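Local coordinates for LacI family transcription regulator (Bifidobacterium animalis subsp. lactis, PDB 4O5A), which probably binds operator DNA as a dimer and controls transcription, its DNA binding being modulated by a small effector molecule, at the interface of chains A and B. Coordinates in Å, arbitrary orientation; residue numbers count along the deposited sequence, not the author numbering. Chains: chain A/B, LacI family transcription regulator.

Contact 1: the interface of chains A and B. Residues chain A 100, 103-105; chain B 109-110, 120.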
ATOM      1  N   GLU A 100     -14.124   5.311  14.981  1.00 20.71           N
ATOM      2  CA  GLU A 100     -14.052   4.549  16.235  1.00 22.06           C
ATOM      3  C   GLU A 100     -14.508   5.360  17.434  1.00 23.29           C
ATOM      4  O   GLU A 100     -15.032   4.797  18.400  1.00 23.53           O
ATOM      5  CB  GLU A 100     -12.639   4.031  16.495  1.00 25.55           C
ATOM      6  CG  GLU A 100     -12.247   2.853  15.618  1.00 26.69           C
ATOM      7  CD  GLU A 100     -13.056   1.607  15.918  1.00 34.28           C
ATOM      8  OE1 GLU A 100     -13.369   1.366  17.108  1.00 33.42           O
ATOM      9  OE2 GLU A 100     -13.376   0.858  14.960  1.00 29.31           O
ATOM     10  N   ASP A 103     -18.075   4.688  17.516  1.00 22.17           N
ATOM     11  CA  ASP A 103     -18.440   3.279  17.314  1.00 19.23           C
ATOM     12  C   ASP A 103     -19.089   3.025  15.944  1.00 28.39           C
ATOM     13  O   ASP A 103     -20.041   2.256  15.799  1.00 30.23           O
ATOM     14  CB  ASP A 103     -19.289   2.774  18.470  1.00 23.68           C
ATOM     15  CG  ASP A 103     -18.514   2.757  19.773  1.00 38.22           C
ATOM     16  OD1 ASP A 103     -17.509   2.012  19.855  1.00 36.99           O
ATOM     17  OD2 ASP A 103     -18.884   3.505  20.699  1.00 35.42           O
ATOM     18  N   TYR A 104     -18.552   3.695  14.937  1.00 23.01           N
ATOM     19  CA  TYR A 104     -18.996   3.519  13.572  1.00 20.49           C
ATOM     20  C   TYR A 104     -18.048   2.550  12.886  1.00 20.98           C
ATOM     21  O   TYR A 104     -16.901   2.395  13.315  1.00 23.26           O
ATOM     22  CB  TYR A 104     -18.977   4.871  12.846  1.00 20.55           C
ATOM     23  CG  TYR A 104     -20.347   5.491  12.725  1.00 20.75           C
ATOM     24  CD1 TYR A 104     -21.030   5.930  13.841  1.00 21.92           C
ATOM     25  CD2 TYR A 104     -20.961   5.624  11.487  1.00 22.95           C
ATOM     26  CE1 TYR A 104     -22.292   6.490  13.737  1.00 26.84           C
ATOM     27  CE2 TYR A 104     -22.223   6.187  11.371  1.00 22.67           C
ATOM     28  CZ  TYR A 104     -22.878   6.614  12.496  1.00 25.00           C
ATOM     29  OH  TYR A 104     -24.132   7.169  12.407  1.00 29.02           O
ATOM     30  N   SER A 105     -18.526   1.915  11.817  1.00 18.08           N
ATOM     31  CA  SER A 105     -17.718   0.989  11.015  1.00 18.67           C
ATOM     32  C   SER A 105     -17.723   1.444   9.567  1.00 21.26           C
ATOM     33  O   SER A 105     -18.607   2.186   9.144  1.00 21.57           O
ATOM     34  CB  SER A 105     -18.303  -0.430  11.047  1.00 26.04           C
ATOM     35  OG  SER A 105     -18.412  -0.948  12.352  1.00 33.60           O
TER
ATOM     36  N   ARG B 109     -13.394  -2.368  11.057  1.00 20.79           N
ATOM     37  CA  ARG B 109     -13.159  -1.485  12.181  1.00 20.60           C
ATOM     38  C   ARG B 109     -11.666  -1.402  12.477  1.00 25.66           C
ATOM     39  O   ARG B 109     -10.877  -2.145  11.907  1.00 26.78           O
ATOM     40  CB  ARG B 109     -13.981  -1.892  13.408  1.00 24.95           C
ATOM     41  CG  ARG B 109     -15.437  -1.456  13.272  1.00 28.85           C
ATOM     42  CD  ARG B 109     -16.222  -1.515  14.568  1.00 30.22           C
ATOM     43  NE  ARG B 109     -15.693  -0.652  15.610  1.00 29.92           N
ATOM     44  CZ  ARG B 109     -16.351  -0.367  16.731  1.00 39.88           C
ATOM     45  NH1 ARG B 109     -17.561  -0.873  16.929  1.00 41.29           N
ATOM     46  NH2 ARG B 109     -15.812   0.425  17.647  1.00 41.05           N
HETATM   47  N   MSE B 110     -11.289  -0.480  13.345  1.00 24.07           N
HETATM   48  CA  MSE B 110      -9.885  -0.136  13.515  1.00 28.32           C
HETATM   49  C   MSE B 110      -9.558  -0.202  14.996  1.00 32.92           C
HETATM   50  O   MSE B 110     -10.180   0.490  15.802  1.00 34.33           O
HETATM   51  CB  MSE B 110      -9.645   1.284  12.964  1.00 30.68           C
HETATM   52  CG  MSE B 110      -8.184   1.756  12.826  1.00 38.61           C
HETATM   53 SE   MSE B 110      -7.220   1.015  11.288  0.32 35.96          SE
HETATM   54  CE  MSE B 110      -8.663   0.967   9.996  1.00 36.68           C
ATOM     55  N   ILE B 120     -13.816  -5.145  20.272  1.00 35.47           N
ATOM     56  CA  ILE B 120     -14.650  -5.011  19.084  1.00 29.41           C
ATOM     57  C   ILE B 120     -15.226  -6.364  18.665  1.00 33.08           C
ATOM     58  O   ILE B 120     -16.409  -6.475  18.336  1.00 34.39           O
ATOM     59  CB  ILE B 120     -13.862  -4.381  17.920  1.00 30.67           C
ATOM     60  CG1 ILE B 120     -13.472  -2.941  18.276  1.00 38.67           C
ATOM     61  CG2 ILE B 120     -14.675  -4.426  16.630  1.00 32.29           C
ATOM     62  CD1 ILE B 120     -12.426  -2.332  17.356  1.00 42.93           C
TER
HETATM   63  O   HOH W   1     -19.373  -2.246  15.183  1.00 46.63           O
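The guanidinium of B:Arg109 lies between A:Asp103, whose carbonyl carbon stands over the rim of one face, and CG1 of its own chain's B:Ile120, over the rim of the other. Its edge carries the polar contacts, with A:Glu100 CD and water 1 lying in plane there. The arginine grips the carboxylate of A:Glu100 side-on. B:Arg109 NH2 gives a nearly straight hydrogen bond of 2.7 Å to A:Glu100 OE1, a salt bridge as well. B:Arg109 NE reaches A:Glu100 OE2 in a hydrogen bond of 2.8 Å. Both oxygens are met on the syn side but out of the carboxylate plane, and the two planes are turned 36° apart, so the pairing is twisted. A bend at chi3 (61°) in an otherwise extended arginine chain turns this NE/NH2 edge toward the glutamate. On the opposite face of the carboxylate plane, the backbone N of B:Met110 donates to the same A:Glu100 OE2 at 3.0 Å, so that oxygen is held by main chain and side chain of neighbouring residues. B:Arg109 NH2 also forms a longer hydrogen bond and salt bridge, 3.2 Å, to A:Asp103 OD1, through the anti lone pair of this oxygen, with the acid tilted from the guanidinium plane. The two acids would probably stabilise the arginine's positive charge. B:Arg109 NH1 hydrogen-bonds to water 1 (2.9 Å), and water 1 bridges on to the hydroxyl OG of A:Ser105 at a longer 3.3 Å. The CB of that serine packs beside the arginine's aliphatic stem, 3.8 Å from B:Arg109 CG. A leucine at B:Arg109 would probably leave A:Glu100 and A:Asp103 without their cationic mate, and A:Glu100 OE2 with the B:Met110 amide but without the guanidinium. With its two-fold twin, this polar cluster ties the 3-10 helix 100-102 and following loop of one subunit to strand 105-111 of the other, and probably helps fix the register of the dimer.

Contact 2: the interface of chains A and B. Residues chain A 75, 88-89; chain B 75, 88-89.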
ATOM      1  N   LEU A  75     -14.730   0.298  -3.289  1.00 23.12           N
ATOM      2  CA  LEU A  75     -13.381   0.358  -3.854  1.00 30.76           C
ATOM      3  C   LEU A  75     -13.338  -0.299  -5.227  1.00 37.28           C
ATOM      4  O   LEU A  75     -14.194  -1.125  -5.557  1.00 38.58           O
ATOM      5  CB  LEU A  75     -12.379  -0.328  -2.927  1.00 32.02           C
ATOM      6  CG  LEU A  75     -12.180   0.297  -1.552  1.00 32.48           C
ATOM      7  CD1 LEU A  75     -11.238  -0.556  -0.712  1.00 37.36           C
ATOM      8  CD2 LEU A  75     -11.634   1.697  -1.713  1.00 38.86           C
ATOM      9  N   ILE A  88      -5.016   4.451  -0.282  1.00 34.27           N
ATOM     10  CA  ILE A  88      -6.294   4.041   0.279  1.00 28.70           C
ATOM     11  C   ILE A  88      -6.114   3.482   1.685  1.00 20.57           C
ATOM     12  O   ILE A  88      -6.949   3.742   2.554  1.00 22.77           O
ATOM     13  CB  ILE A  88      -7.015   3.006  -0.618  1.00 32.14           C
ATOM     14  CG1 ILE A  88      -7.415   3.643  -1.948  1.00 45.56           C
ATOM     15  CG2 ILE A  88      -8.269   2.477   0.062  1.00 30.71           C
ATOM     16  CD1 ILE A  88      -8.516   4.684  -1.816  1.00 45.81           C
HETATM   17  N   MSE A  89      -5.029   2.739   1.920  1.00 21.26           N
HETATM   18  CA  MSE A  89      -4.837   2.179   3.266  1.00 29.36           C
HETATM   19  C   MSE A  89      -4.691   3.296   4.291  1.00 22.82           C
HETATM   20  O   MSE A  89      -5.257   3.235   5.372  1.00 22.03           O
HETATM   21  CB  MSE A  89      -3.631   1.234   3.339  1.00 31.43           C
HETATM   22  CG  MSE A  89      -3.956  -0.233   3.140  1.00 42.46           C
HETATM   23 SE   MSE A  89      -5.683  -0.829   3.830  0.64 75.43          SE
HETATM   24  CE  MSE A  89      -5.178  -0.984   5.714  1.00 70.42           C
TER
ATOM     25  N   LEU B  75      -8.768  -4.005  11.617  1.00 23.12           N
ATOM     26  CA  LEU B  75      -7.408  -3.638  11.221  1.00 30.76           C
ATOM     27  C   LEU B  75      -6.711  -2.864  12.332  1.00 37.28           C
ATOM     28  O   LEU B  75      -7.365  -2.277  13.197  1.00 38.58           O
ATOM     29  CB  LEU B  75      -7.427  -2.796   9.947  1.00 32.02           C
ATOM     30  CG  LEU B  75      -7.956  -3.474   8.688  1.00 32.48           C
ATOM     31  CD1 LEU B  75      -8.012  -2.481   7.534  1.00 37.36           C
ATOM     32  CD2 LEU B  75      -7.070  -4.647   8.342  1.00 38.86           C
ATOM     33  N   ILE B  88      -2.310  -5.607   2.878  1.00 34.27           N
ATOM     34  CA  ILE B  88      -3.711  -5.620   3.267  1.00 28.70           C
ATOM     35  C   ILE B  88      -4.598  -5.172   2.111  1.00 20.57           C
ATOM     36  O   ILE B  88      -5.678  -5.734   1.921  1.00 22.77           O
ATOM     37  CB  ILE B  88      -3.975  -4.740   4.512  1.00 32.14           C
ATOM     38  CG1 ILE B  88      -3.276  -5.330   5.736  1.00 45.56           C
ATOM     39  CG2 ILE B  88      -5.464  -4.644   4.805  1.00 30.71           C
ATOM     40  CD1 ILE B  88      -3.884  -6.640   6.211  1.00 45.81           C
HETATM   41  N   MSE B  89      -4.145  -4.186   1.331  1.00 21.26           N
HETATM   42  CA  MSE B  89      -4.986  -3.729   0.215  1.00 29.36           C
HETATM   43  C   MSE B  89      -5.203  -4.857  -0.785  1.00 22.82           C
HETATM   44  O   MSE B  89      -6.304  -5.059  -1.275  1.00 22.03           O
HETATM   45  CB  MSE B  89      -4.400  -2.501  -0.493  1.00 31.43           C
HETATM   46  CG  MSE B  89      -4.920  -1.168   0.006  1.00 42.46           C
HETATM   47 SE   MSE B  89      -6.784  -1.138   0.588  0.64 75.43          SE
HETATM   48  CE  MSE B  89      -7.613  -1.034  -1.180  1.00 70.42           C
TER
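Helix 88-99 of each subunit brings its first turn to the other across the two-fold axis, beside the end of strand 70-76. A:Met89 and B:Met89, both selenomethionine here, with selenium in place of the native sulfur, face each other and slide past in opposite directions. A:Met89 CG approaches B:Met89 CG to 3.4 Å, tighter than usual for two carbons. A:Met89 SE likewise lies 3.4 Å from B:Met89 SE. Bends at chi2 (-34°) and chi3 (-79°) fold each side chain, carrying its terminal methyl across to the partner subunit. There CE of B:Met89 meets CD1 of A:Leu75 tip to tip at 3.7 Å. The same methyl packs against A:Ile88, whose CG2 branch is 3.8 Å from B:Met89 CE and whose side chain runs at about a right angle to the methionine. The exchange is reciprocal: CE of A:Met89 touches CD1 of B:Leu75 and CG2 of B:Ile88 in the same way. Each methionine thus has its middle against its twin and its tip between a leucine and an isoleucine of the other chain. The contact is apolar, made by side-chain carbon and selenium atoms. This interlocked pair puts an apolar patch on the two-fold axis of the deposited dimer, probably the form in which the protein works, and probably helps keep the two first turns in register.

The centres of the C-alpha atoms of contact 1 and contact 2 are about 15 Å apart, and the two share no residue. Helix 88-99 connects them within a subunit: its first turn supplies residues to contact 2, and the 3-10 helix 100-102 that directly follows opens contact 1. Contact 2 lies on the two-fold axis and contains both halves of its symmetry, whereas contact 1 lies off the axis and recurs with the chains exchanged. This part of the interface thus pairs an apolar patch on the axis with charged clusters off it, which is likely to help limit shifts between the subunits of a dimer probably needed for operator binding.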